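Local coordinates for protein Phthiocerol/phthiodiolone dimycocerosyl transferase (PDB 1Q9J) that probably catalyses the final esterification of phthiocerol, phthiodiolone and phenolphthiocerol with mycocerosic acids taken from mycocerosic acid synthase, giving dimycocerosate esters, at residues D37-A42 with S141-A146; L47-V52 with G153-Q158; I260-P265 with V342-A347; T329-T334 with V374-Y379. All blocks are in the same frame, centred on the assembly; numbering follows the deposited sequence.

Interaction 1. Residues D37-A42 with S141-A146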
loop_
_atom_site.group_PDB
_atom_site.type_symbol
_atom_site.label_atom_id
_atom_site.label_comp_id
_atom_site.label_asym_id
_atom_site.label_seq_id
_atom_site.Cartn_x
_atom_site.Cartn_y
_atom_site.Cartn_z
ATOM N N ASP A 37 17.289 21.898 -7.753
ATOM C CA ASP A 37 18.231 21.400 -8.761
ATOM C C ASP A 37 18.759 20.009 -8.412
ATOM O O ASP A 37 18.812 19.119 -9.271
ATOM C CB ASP A 37 19.417 22.363 -8.934
ATOM C CG ASP A 37 19.081 23.574 -9.804
ATOM O OD1 ASP A 37 18.061 23.525 -10.532
ATOM O OD2 ASP A 37 19.849 24.568 -9.768
ATOM N N ALA A 38 19.156 19.837 -7.153
ATOM C CA ALA A 38 19.682 18.567 -6.657
ATOM C C ALA A 38 18.584 17.511 -6.626
ATOM O O ALA A 38 18.828 16.348 -6.924
ATOM C CB ALA A 38 20.256 18.757 -5.257
ATOM N N LEU A 39 17.379 17.932 -6.247
ATOM C CA LEU A 39 16.233 17.034 -6.167
ATOM C C LEU A 39 15.916 16.480 -7.550
ATOM O O LEU A 39 15.637 15.294 -7.704
ATOM C CB LEU A 39 15.022 17.781 -5.602
ATOM C CG LEU A 39 13.711 17.075 -5.251
ATOM C CD1 LEU A 39 12.773 17.063 -6.441
ATOM C CD2 LEU A 39 14.007 15.683 -4.742
ATOM N N SER A 40 15.978 17.336 -8.561
ATOM C CA SER A 40 15.691 16.901 -9.913
ATOM C C SER A 40 16.732 15.893 -10.366
ATOM O O SER A 40 16.423 14.968 -11.116
ATOM C CB SER A 40 15.680 18.095 -10.862
ATOM O OG SER A 40 15.121 17.744 -12.122
ATOM N N ASP A 41 17.973 16.072 -9.926
ATOM C CA ASP A 41 19.041 15.136 -10.293
ATOM C C ASP A 41 18.773 13.756 -9.704
ATOM O O ASP A 41 19.020 12.732 -10.350
ATOM C CB ASP A 41 20.402 15.626 -9.785
ATOM C CG ASP A 41 20.888 16.845 -10.522
ATOM O OD1 ASP A 41 20.611 16.960 -11.735
ATOM O OD2 ASP A 41 21.554 17.684 -9.896
ATOM N N ALA A 42 18.281 13.753 -8.467
ATOM C CA ALA A 42 17.962 12.528 -7.746
ATOM C C ALA A 42 16.835 11.804 -8.466
ATOM O O ALA A 42 16.911 10.594 -8.701
ATOM C CB ALA A 42 17.558 12.852 -6.321
ATOM N N SER A 141 17.389 9.189 -0.635
ATOM C CA SER A 141 18.760 8.781 -0.398
ATOM C C SER A 141 19.645 9.481 -1.420
ATOM O O SER A 141 20.760 9.872 -1.120
ATOM C CB SER A 141 18.902 7.260 -0.532
ATOM O OG SER A 141 20.276 6.884 -0.692
ATOM N N ARG A 142 19.128 9.654 -2.627
ATOM C CA ARG A 142 19.894 10.302 -3.679
ATOM C C ARG A 142 19.877 11.813 -3.523
ATOM O O ARG A 142 20.835 12.491 -3.887
ATOM C CB ARG A 142 19.343 9.921 -5.049
ATOM C CG ARG A 142 19.029 8.439 -5.174
ATOM C CD ARG A 142 18.876 8.014 -6.619
ATOM N NE ARG A 142 20.164 7.669 -7.180
ATOM C CZ ARG A 142 20.475 6.466 -7.642
ATOM N NH1 ARG A 142 19.579 5.488 -7.618
ATOM N NH2 ARG A 142 21.698 6.237 -8.109
ATOM N N TYR A 143 18.787 12.350 -2.994
ATOM C CA TYR A 143 18.708 13.785 -2.792
ATOM C C TYR A 143 19.778 14.181 -1.781
ATOM O O TYR A 143 20.543 15.109 -2.013
ATOM C CB TYR A 143 17.332 14.171 -2.270
ATOM C CG TYR A 143 17.240 15.629 -1.904
ATOM C CD1 TYR A 143 17.276 16.623 -2.881
ATOM C CD2 TYR A 143 17.130 16.019 -0.575
ATOM C CE1 TYR A 143 17.198 17.974 -2.534
ATOM C CE2 TYR A 143 17.052 17.359 -0.217
ATOM C CZ TYR A 143 17.084 18.330 -1.200
ATOM O OH TYR A 143 16.976 19.648 -0.839
ATOM N N THR A 144 19.816 13.470 -0.658
ATOM C CA THR A 144 20.810 13.728 0.376
ATOM C C THR A 144 22.221 13.647 -0.232
ATOM O O THR A 144 23.086 14.459 0.085
ATOM C CB THR A 144 20.674 12.715 1.540
ATOM O OG1 THR A 144 19.380 12.843 2.134
ATOM C CG2 THR A 144 21.727 12.967 2.604
ATOM N N ASP A 145 22.452 12.676 -1.110
ATOM C CA ASP A 145 23.753 12.546 -1.748
ATOM C C ASP A 145 23.915 13.615 -2.814
ATOM O O ASP A 145 25.026 13.903 -3.250
ATOM C CB ASP A 145 23.917 11.171 -2.406
ATOM C CG ASP A 145 23.995 10.041 -1.400
ATOM O OD1 ASP A 145 24.714 10.191 -0.385
ATOM O OD2 ASP A 145 23.350 8.996 -1.639
ATOM N N ALA A 146 22.802 14.191 -3.247
ATOM C CA ALA A 146 22.825 15.225 -4.278
ATOM C C ALA A 146 23.124 16.599 -3.683
ATOM O O ALA A 146 23.764 17.432 -4.322
ATOM C CB ALA A 146 21.487 15.255 -5.005
#

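Interaction 2. Residues L47-V52 with G153-Q158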
loop_
_atom_site.group_PDB
_atom_site.type_symbol
_atom_site.label_atom_id
_atom_site.label_comp_id
_atom_site.label_asym_id
_atom_site.label_seq_id
_atom_site.Cartn_x
_atom_site.Cartn_y
_atom_site.Cartn_z
ATOM N N LEU A 47 15.149 7.408 -11.932
ATOM C CA LEU A 47 14.566 6.913 -13.167
ATOM C C LEU A 47 15.530 6.101 -14.002
ATOM O O LEU A 47 15.119 5.188 -14.706
ATOM C CB LEU A 47 14.037 8.060 -14.014
ATOM C CG LEU A 47 12.510 8.130 -13.996
ATOM C CD1 LEU A 47 12.057 9.378 -14.722
ATOM C CD2 LEU A 47 11.930 6.880 -14.641
ATOM N N GLU A 48 16.813 6.422 -13.939
ATOM C CA GLU A 48 17.758 5.665 -14.729
ATOM C C GLU A 48 18.013 4.311 -14.109
ATOM O O GLU A 48 18.479 3.394 -14.778
ATOM C CB GLU A 48 19.055 6.432 -14.867
ATOM C CG GLU A 48 18.948 7.573 -15.840
ATOM C CD GLU A 48 20.169 8.451 -15.812
ATOM O OE1 GLU A 48 20.383 9.129 -14.785
ATOM O OE2 GLU A 48 20.920 8.450 -16.808
ATOM N N THR A 49 17.696 4.179 -12.828
ATOM C CA THR A 49 17.903 2.911 -12.164
ATOM C C THR A 49 16.709 2.005 -12.365
ATOM O O THR A 49 16.813 0.789 -12.242
ATOM C CB THR A 49 18.106 3.093 -10.670
ATOM O OG1 THR A 49 19.219 3.964 -10.438
ATOM C CG2 THR A 49 18.368 1.756 -10.027
ATOM N N HIS A 50 15.578 2.613 -12.689
ATOM C CA HIS A 50 14.343 1.879 -12.893
ATOM C C HIS A 50 13.707 2.361 -14.184
ATOM O O HIS A 50 12.601 2.891 -14.183
ATOM C CB HIS A 50 13.424 2.148 -11.709
ATOM C CG HIS A 50 14.079 1.898 -10.388
ATOM N ND1 HIS A 50 14.551 0.657 -10.023
ATOM C CD2 HIS A 50 14.383 2.733 -9.366
ATOM C CE1 HIS A 50 15.118 0.737 -8.833
ATOM N NE2 HIS A 50 15.031 1.984 -8.412
ATOM N N PRO A 51 14.393 2.159 -15.314
ATOM C CA PRO A 51 13.842 2.615 -16.589
ATOM C C PRO A 51 12.449 2.143 -16.983
ATOM O O PRO A 51 11.902 2.609 -17.978
ATOM C CB PRO A 51 14.924 2.209 -17.594
ATOM C CG PRO A 51 15.557 1.028 -16.963
ATOM C CD PRO A 51 15.670 1.454 -15.522
ATOM N N VAL A 52 11.855 1.244 -16.210
ATOM C CA VAL A 52 10.513 0.771 -16.556
ATOM C C VAL A 52 9.499 1.889 -16.263
ATOM O O VAL A 52 8.526 2.076 -16.997
ATOM C CB VAL A 52 10.115 -0.465 -15.737
ATOM C CG1 VAL A 52 8.979 -1.191 -16.421
ATOM C CG2 VAL A 52 11.281 -1.376 -15.595
ATOM N N GLY A 153 24.690 9.862 -6.396
ATOM C CA GLY A 153 25.044 8.475 -6.185
ATOM C C GLY A 153 25.138 7.765 -7.514
ATOM O O GLY A 153 24.605 8.255 -8.507
ATOM N N PRO A 154 25.820 6.609 -7.565
ATOM C CA PRO A 154 26.002 5.792 -8.773
ATOM C C PRO A 154 24.688 5.205 -9.298
ATOM O O PRO A 154 23.762 4.959 -8.526
ATOM C CB PRO A 154 26.985 4.715 -8.312
ATOM C CG PRO A 154 26.656 4.569 -6.854
ATOM C CD PRO A 154 26.508 5.998 -6.413
ATOM N N ILE A 155 24.625 4.990 -10.610
ATOM C CA ILE A 155 23.432 4.461 -11.262
ATOM C C ILE A 155 23.648 3.119 -11.960
ATOM O O ILE A 155 24.433 3.025 -12.900
ATOM C CB ILE A 155 22.903 5.438 -12.344
ATOM C CG1 ILE A 155 22.588 6.794 -11.734
ATOM C CG2 ILE A 155 21.661 4.848 -13.025
ATOM C CD1 ILE A 155 22.082 7.810 -12.762
ATOM N N THR A 156 22.953 2.087 -11.494
ATOM C CA THR A 156 23.033 0.768 -12.108
ATOM C C THR A 156 21.592 0.430 -12.452
ATOM O O THR A 156 20.796 0.086 -11.580
ATOM C CB THR A 156 23.561 -0.309 -11.143
ATOM O OG1 THR A 156 24.741 0.167 -10.489
ATOM C CG2 THR A 156 23.896 -1.588 -11.908
ATOM N N PRO A 157 21.229 0.550 -13.733
ATOM C CA PRO A 157 19.873 0.258 -14.194
ATOM C C PRO A 157 19.475 -1.192 -14.025
ATOM O O PRO A 157 20.238 -2.104 -14.348
ATOM C CB PRO A 157 19.904 0.701 -15.654
ATOM C CG PRO A 157 21.324 0.485 -16.042
ATOM C CD PRO A 157 22.056 1.032 -14.848
ATOM N N GLN A 158 18.264 -1.393 -13.517
ATOM C CA GLN A 158 17.744 -2.739 -13.269
ATOM C C GLN A 158 16.772 -3.162 -14.367
ATOM O O GLN A 158 16.132 -2.316 -14.999
ATOM C CB GLN A 158 17.041 -2.780 -11.919
ATOM C CG GLN A 158 17.763 -2.059 -10.805
ATOM C CD GLN A 158 16.875 -1.919 -9.592
ATOM O OE1 GLN A 158 15.703 -2.286 -9.634
ATOM N NE2 GLN A 158 17.419 -1.387 -8.505
#

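Interaction 3. Residues I260-P265 with V342-A347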
loop_
_atom_site.group_PDB
_atom_site.type_symbol
_atom_site.label_atom_id
_atom_site.label_comp_id
_atom_site.label_asym_id
_atom_site.label_seq_id
_atom_site.Cartn_x
_atom_site.Cartn_y
_atom_site.Cartn_z
ATOM N N ILE A 260 -17.668 -11.991 9.486
ATOM C CA ILE A 260 -17.010 -10.858 8.856
ATOM C C ILE A 260 -15.746 -11.309 8.146
ATOM O O ILE A 260 -14.712 -11.525 8.777
ATOM C CB ILE A 260 -16.613 -9.782 9.877
ATOM C CG1 ILE A 260 -17.865 -9.170 10.496
ATOM C CG2 ILE A 260 -15.766 -8.705 9.197
ATOM C CD1 ILE A 260 -17.557 -8.210 11.613
ATOM N N PRO A 261 -15.820 -11.467 6.820
ATOM C CA PRO A 261 -14.670 -11.893 6.014
ATOM C C PRO A 261 -13.554 -10.851 6.060
ATOM O O PRO A 261 -13.778 -9.679 5.764
ATOM C CB PRO A 261 -15.269 -12.062 4.617
ATOM C CG PRO A 261 -16.402 -11.074 4.618
ATOM C CD PRO A 261 -17.007 -11.254 5.976
ATOM N N TYR A 262 -12.357 -11.282 6.441
ATOM C CA TYR A 262 -11.221 -10.378 6.544
ATOM C C TYR A 262 -10.097 -10.752 5.577
ATOM O O TYR A 262 -9.881 -11.927 5.280
ATOM C CB TYR A 262 -10.717 -10.375 7.991
ATOM C CG TYR A 262 -9.540 -9.469 8.268
ATOM C CD1 TYR A 262 -9.465 -8.190 7.726
ATOM C CD2 TYR A 262 -8.522 -9.877 9.123
ATOM C CE1 TYR A 262 -8.397 -7.341 8.035
ATOM C CE2 TYR A 262 -7.459 -9.039 9.439
ATOM C CZ TYR A 262 -7.396 -7.777 8.896
ATOM O OH TYR A 262 -6.317 -6.970 9.205
ATOM N N VAL A 263 -9.404 -9.745 5.057
ATOM C CA VAL A 263 -8.305 -9.991 4.132
ATOM C C VAL A 263 -7.216 -8.942 4.305
ATOM O O VAL A 263 -7.498 -7.752 4.429
ATOM C CB VAL A 263 -8.765 -9.956 2.660
ATOM C CG1 VAL A 263 -7.590 -10.296 1.757
ATOM C CG2 VAL A 263 -9.911 -10.918 2.428
ATOM N N TYR A 264 -5.969 -9.392 4.339
ATOM C CA TYR A 264 -4.848 -8.473 4.469
ATOM C C TYR A 264 -3.681 -8.972 3.625
ATOM O O TYR A 264 -3.635 -10.147 3.222
ATOM C CB TYR A 264 -4.432 -8.278 5.937
ATOM C CG TYR A 264 -4.136 -9.549 6.689
ATOM C CD1 TYR A 264 -2.874 -9.792 7.218
ATOM C CD2 TYR A 264 -5.118 -10.514 6.868
ATOM C CE1 TYR A 264 -2.597 -10.967 7.902
ATOM C CE2 TYR A 264 -4.854 -11.691 7.552
ATOM C CZ TYR A 264 -3.590 -11.915 8.066
ATOM O OH TYR A 264 -3.332 -13.095 8.731
ATOM N N PRO A 265 -2.722 -8.082 3.344
ATOM C CA PRO A 265 -1.553 -8.417 2.531
ATOM C C PRO A 265 -0.468 -9.247 3.217
ATOM O O PRO A 265 -0.299 -9.170 4.431
ATOM C CB PRO A 265 -1.044 -7.043 2.121
ATOM C CG PRO A 265 -1.297 -6.228 3.365
ATOM C CD PRO A 265 -2.687 -6.667 3.770
ATOM N N VAL A 342 -13.658 -6.902 4.735
ATOM C CA VAL A 342 -12.914 -5.879 5.446
ATOM C C VAL A 342 -11.454 -6.024 5.041
ATOM O O VAL A 342 -10.826 -7.045 5.323
ATOM C CB VAL A 342 -13.032 -6.055 6.963
ATOM C CG1 VAL A 342 -12.325 -4.918 7.682
ATOM C CG2 VAL A 342 -14.484 -6.113 7.353
ATOM N N PHE A 343 -10.929 -5.011 4.355
ATOM C CA PHE A 343 -9.541 -5.025 3.917
ATOM C C PHE A 343 -8.710 -4.118 4.787
ATOM O O PHE A 343 -9.086 -2.977 5.051
ATOM C CB PHE A 343 -9.392 -4.544 2.474
ATOM C CG PHE A 343 -9.927 -5.494 1.460
ATOM C CD1 PHE A 343 -11.251 -5.419 1.052
ATOM C CD2 PHE A 343 -9.109 -6.481 0.919
ATOM C CE1 PHE A 343 -11.769 -6.324 0.108
ATOM C CE2 PHE A 343 -9.604 -7.399 -0.027
ATOM C CZ PHE A 343 -10.938 -7.319 -0.433
ATOM N N CYS A 344 -7.577 -4.623 5.245
ATOM C CA CYS A 344 -6.704 -3.796 6.051
ATOM C C CYS A 344 -5.244 -4.085 5.729
ATOM O O CYS A 344 -4.822 -5.243 5.734
ATOM C CB CYS A 344 -6.985 -4.013 7.537
ATOM S SG CYS A 344 -5.868 -3.068 8.583
ATOM N N THR A 345 -4.491 -3.024 5.428
ATOM C CA THR A 345 -3.068 -3.129 5.101
ATOM C C THR A 345 -2.203 -2.636 6.229
ATOM O O THR A 345 -2.349 -1.510 6.692
ATOM C CB THR A 345 -2.649 -2.281 3.903
ATOM O OG1 THR A 345 -3.480 -2.582 2.784
ATOM C CG2 THR A 345 -1.188 -2.578 3.546
ATOM N N ASP A 346 -1.281 -3.488 6.640
ATOM C CA ASP A 346 -0.357 -3.168 7.703
ATOM C C ASP A 346 0.883 -2.559 7.044
ATOM O O ASP A 346 1.964 -3.149 7.075
ATOM C CB ASP A 346 -0.024 -4.461 8.456
ATOM C CG ASP A 346 -1.282 -5.171 8.988
ATOM O OD1 ASP A 346 -1.526 -5.106 10.214
ATOM O OD2 ASP A 346 -2.029 -5.782 8.183
ATOM N N ALA A 347 0.715 -1.384 6.441
ATOM C CA ALA A 347 1.817 -0.708 5.769
ATOM C C ALA A 347 2.553 0.292 6.653
ATOM O O ALA A 347 2.954 1.364 6.198
ATOM C CB ALA A 347 1.311 -0.015 4.508
#

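Interaction 4. Residues T329-T334 with V374-Y379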
loop_
_atom_site.group_PDB
_atom_site.type_symbol
_atom_site.label_atom_id
_atom_site.label_comp_id
_atom_site.label_asym_id
_atom_site.label_seq_id
_atom_site.Cartn_x
_atom_site.Cartn_y
_atom_site.Cartn_z
ATOM N N THR A 329 -6.744 -7.670 -5.293
ATOM C CA THR A 329 -8.181 -7.950 -5.262
ATOM C C THR A 329 -8.960 -6.954 -4.396
ATOM O O THR A 329 -10.176 -6.807 -4.531
ATOM C CB THR A 329 -8.471 -9.383 -4.732
ATOM O OG1 THR A 329 -8.080 -9.488 -3.354
ATOM C CG2 THR A 329 -7.709 -10.417 -5.545
ATOM N N ALA A 330 -8.246 -6.275 -3.506
ATOM C CA ALA A 330 -8.853 -5.292 -2.622
ATOM C C ALA A 330 -9.632 -4.247 -3.408
ATOM O O ALA A 330 -10.684 -3.805 -2.967
ATOM C CB ALA A 330 -7.779 -4.613 -1.787
ATOM N N PHE A 331 -9.106 -3.857 -4.566
ATOM C CA PHE A 331 -9.745 -2.857 -5.409
ATOM C C PHE A 331 -10.945 -3.400 -6.160
ATOM O O PHE A 331 -11.485 -2.741 -7.041
ATOM C CB PHE A 331 -8.741 -2.282 -6.406
ATOM C CG PHE A 331 -7.692 -1.432 -5.772
ATOM C CD1 PHE A 331 -6.522 -1.996 -5.282
ATOM C CD2 PHE A 331 -7.889 -0.069 -5.630
ATOM C CE1 PHE A 331 -5.557 -1.208 -4.655
ATOM C CE2 PHE A 331 -6.934 0.730 -5.006
ATOM C CZ PHE A 331 -5.766 0.157 -4.518
ATOM N N GLU A 332 -11.360 -4.609 -5.822
ATOM C CA GLU A 332 -12.516 -5.189 -6.472
ATOM C C GLU A 332 -13.628 -5.347 -5.445
ATOM O O GLU A 332 -14.549 -6.137 -5.631
ATOM C CB GLU A 332 -12.144 -6.536 -7.073
ATOM C CG GLU A 332 -11.054 -6.424 -8.101
ATOM C CD GLU A 332 -10.636 -7.767 -8.639
ATOM O OE1 GLU A 332 -10.138 -8.593 -7.851
ATOM O OE2 GLU A 332 -10.811 -8.005 -9.850
ATOM N N GLY A 333 -13.519 -4.590 -4.356
ATOM C CA GLY A 333 -14.510 -4.637 -3.297
ATOM C C GLY A 333 -14.903 -6.038 -2.878
ATOM O O GLY A 333 -14.051 -6.925 -2.781
ATOM N N THR A 334 -16.200 -6.232 -2.636
ATOM C CA THR A 334 -16.746 -7.525 -2.220
ATOM C C THR A 334 -17.431 -8.219 -3.391
ATOM O O THR A 334 -18.228 -7.612 -4.098
ATOM C CB THR A 334 -17.785 -7.359 -1.087
ATOM O OG1 THR A 334 -17.165 -6.786 0.073
ATOM C CG2 THR A 334 -18.392 -8.710 -0.728
ATOM N N VAL A 374 -14.490 3.301 -7.902
ATOM C CA VAL A 374 -13.697 2.182 -7.402
ATOM C C VAL A 374 -14.211 1.812 -6.020
ATOM O O VAL A 374 -14.125 2.606 -5.080
ATOM C CB VAL A 374 -12.189 2.528 -7.291
ATOM C CG1 VAL A 374 -11.453 1.410 -6.565
ATOM C CG2 VAL A 374 -11.591 2.686 -8.666
ATOM N N PRO A 375 -14.772 0.605 -5.884
ATOM C CA PRO A 375 -15.301 0.133 -4.605
ATOM C C PRO A 375 -14.146 -0.193 -3.673
ATOM O O PRO A 375 -13.922 -1.348 -3.318
ATOM C CB PRO A 375 -16.088 -1.110 -5.002
ATOM C CG PRO A 375 -15.277 -1.651 -6.142
ATOM C CD PRO A 375 -14.976 -0.404 -6.939
ATOM N N LEU A 376 -13.408 0.831 -3.282
ATOM C CA LEU A 376 -12.278 0.612 -2.417
ATOM C C LEU A 376 -12.591 0.881 -0.963
ATOM O O LEU A 376 -12.502 2.017 -0.496
ATOM C CB LEU A 376 -11.100 1.482 -2.852
ATOM C CG LEU A 376 -9.820 1.311 -2.025
ATOM C CD1 LEU A 376 -9.287 -0.090 -2.241
ATOM C CD2 LEU A 376 -8.792 2.343 -2.426
ATOM N N ASP A 377 -12.983 -0.156 -0.239
ATOM C CA ASP A 377 -13.251 0.028 1.177
ATOM C C ASP A 377 -12.029 -0.563 1.875
ATOM O O ASP A 377 -11.908 -1.779 1.987
ATOM C CB ASP A 377 -14.511 -0.728 1.593
ATOM C CG ASP A 377 -15.265 -0.015 2.680
ATOM O OD1 ASP A 377 -14.590 0.513 3.603
ATOM O OD2 ASP A 377 -16.520 0.020 2.609
ATOM N N LEU A 378 -11.123 0.285 2.347
ATOM C CA LEU A 378 -9.922 -0.236 2.977
ATOM C C LEU A 378 -9.434 0.479 4.237
ATOM O O LEU A 378 -9.505 1.700 4.329
ATOM C CB LEU A 378 -8.792 -0.267 1.940
ATOM C CG LEU A 378 -7.377 -0.620 2.426
ATOM C CD1 LEU A 378 -7.014 -2.046 2.054
ATOM C CD2 LEU A 378 -6.402 0.346 1.815
ATOM N N TYR A 379 -8.940 -0.295 5.208
ATOM C CA TYR A 379 -8.403 0.255 6.457
ATOM C C TYR A 379 -6.872 0.159 6.366
ATOM O O TYR A 379 -6.338 -0.599 5.561
ATOM C CB TYR A 379 -8.885 -0.546 7.678
ATOM C CG TYR A 379 -10.322 -0.302 8.094
ATOM C CD1 TYR A 379 -11.353 -1.117 7.627
ATOM C CD2 TYR A 379 -10.649 0.746 8.961
ATOM C CE1 TYR A 379 -12.670 -0.897 8.011
ATOM C CE2 TYR A 379 -11.964 0.977 9.351
ATOM C CZ TYR A 379 -12.972 0.148 8.875
ATOM O OH TYR A 379 -14.279 0.356 9.266
#

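Interaction 1. Residues D37-A42 with S141-A146
Tyr143 turns the edge of its ring toward the backbone of Ala38 and Leu39. Its CG stands anti to the backbone N (chi1 174°), and the rim of the ring reaches the other helix. The CD1 rim atom comes 3.5 Å from Leu39 CA, and Leu39 N lies in the plane of the ring at the same edge. The Leu39 side chain crosses the tyrosine at about a right angle, its CB 3.7 Å from Tyr143 CD1. The phenol oxygen is tied down by the backbone N of Asp35, just before the segment 37-42.

Around this aromatic group the contact is made by alanines pointing at the opposing helix. The CB atoms of Ala38 and Ala146 meet at 3.7 Å, and Ala42 CB rests 3.6 Å from Tyr143 N and beside Arg142 CB. Only the aliphatic part of Arg142 faces Ala42; its guanidinium forms a salt bridge with Glu138 one turn earlier. No hydrogen bond spans the two segments. The axes of the two segments approach to 8.1 Å, with 134° between their N-to-C directions. This is a close, alanine-rich crossing of helices 36-49 and 129-148, inclined but nearer antiparallel than parallel, in the N-terminal acyltransferase domain.

Interaction 2. Residues L47-V52 with G153-Q158
Gln158 lies over the carbonyl of Thr49 and alongside the ring of His50. Its backbone N donates to Thr49 O at 2.9 Å with an N-H...O angle of 160°, from above the carbonyl plane. The side chain starts against the same oxygen: Gln158 CB lies 3.6 Å from Thr49 O and CG closer, at 3.3 Å. The chain then runs extended (chi2 169°), carrying CD up to the imidazole. There the two side chains point the same way, amide and ring planes nearly perpendicular at 85°. OE1 sits at the edge of the His50 ring, in its plane, and accepts a hydrogen bond from Thr279 OG1. NE2 approaches His50 CE1 obliquely and lies 3.6 Å from Thr49 CG2. The methyl CG2 of Thr49 also covers part of one face of the imidazole, offset toward the rim, while His50 NE2 is bonded to Glu138 of helix 129-148.

The rest of the loop packs by van der Waals contacts. Ile155 CG2 lies 3.6 Å from Glu48 CB and 3.7 Å from Thr49 OG1, a hydroxyl that is hydrogen-bonded to Ala45 O. Pro157 CB lies against Glu48 O, and Pro51 CD is 3.8 Å from Gln158 O. With the Gln158 N to Thr49 O bond between the backbones, the extended loop that follows helix 129-148 is thereby laid across the end region of helix 36-49 in the N-terminal domain.

Interaction 3. Residues I260-P265 with V342-A347
Val342 bonds to two residues of the facing strand: its N donates to Pro261 O at 3.0 Å, and its O accepts from Val263 N at 3.1 Å. Cys344 N then donates to Val263 O at 3.2 Å. The two strand segments run parallel, with 24° between their axes.

On one face Tyr262 is paired with Val342 in the register, both side chains on this side of the sheet. Tyr262 CG is anti to the backbone N (chi1 -179°). The ring turns its edge to the neighbouring strand, with Cys344 CB in the ring plane, 3.6 Å from Tyr262 CE1. Further back, the methyls Ile260 CG2 and Val342 CG2 meet. On the other face Val263 and Phe343 lie side by side, Val263 CB 3.8 Å from Phe343 CE2.

This is one of two parallel pairings in the mixed C-terminal sheet, in the chloramphenicol acetyltransferase-like fold of CoA-dependent acyltransferases. At its far end Pro265 CG touches Thr345 CG2 at 3.7 Å, the two side chains crossing at about a right angle, before an inverse gamma turn centred on Asp346.

The next shell fixes both strands from outside. Strand 285-292 bonds to the backbone of Ile260, Tyr262 and Tyr264, and Tyr379 bonds to Phe343 and Thr345. Helix 237-253 lies over the Tyr262 and Val342 face, where Ala242 and Arg253 meet those side chains.

Interaction 4. Residues T329-T334 with V374-Y379
The backbones come together where Gly333 CA lies 3.3 Å from Pro375 O, the glycine at positive phi (47°) and Pro375 at the centre of an inverse gamma turn. In that turn Leu376 N bonds back to Val374 O, while across from it a short 3-10 turn carries Phe331, with Glu332 N bonded to Thr329 O. The site belongs to the two-domain fold of CoA-dependent acyltransferases. The chain 374-379 leads into strand 378-384 of the C-terminal sheet, and the Phe331 side chain comes within about 4 Å of that of His124, the likely proton acceptor.

No hydrogen bond joins the two segments; side-chain packing makes up most of the contact. Phe331 has CG anti to its carbonyl carbon (chi1 -69°), and its ring lies beside Leu376, the two side chains pointing the same way. Leu376 CD1 sits over one face in a CH-pi contact, 3.9 Å from the ring centroid and 22° off the normal, displaced toward the rim. The second methyl, Leu376 CD2, meets the rim at Phe331 CE2, 3.6 Å away. Val374 comes to the edge instead: its CG1 lies in the ring plane, 4.0 Å from Phe331 CD2, the side chain passing at a slant. Phe368 of strand 360-368 adds an edge-to-face ring contact with Phe331 and also touches Leu376. Next to this the proline ring rests on the turn itself, Pro375 CG standing 4.0 Å from Phe331 O and 3.9 Å from Gly333 N.

In the fold
The four contacts form two pairs on opposite sides of the chain's centre. Interactions 1 and 2, centres 14 Å apart, share helix 36-49, and Arg142 connects them: its NH2 reaches Pro154 O in a weak hydrogen bond. Interactions 3 and 4, centres 10 Å apart, share the C-terminal sheet, where Phe343 CB packs 3.5 Å from Leu378 CD1. The pairs do not touch: interactions 1 and 3 come nearest, about 18 Å between closest atoms. Interactions 1 and 2 lie far from the probable catalytic residues. In interaction 3, the side chain of Thr345 is about 8 Å from that of His124, the probable proton acceptor, and Pro265 equally far from Asp128, which probably organises the active site.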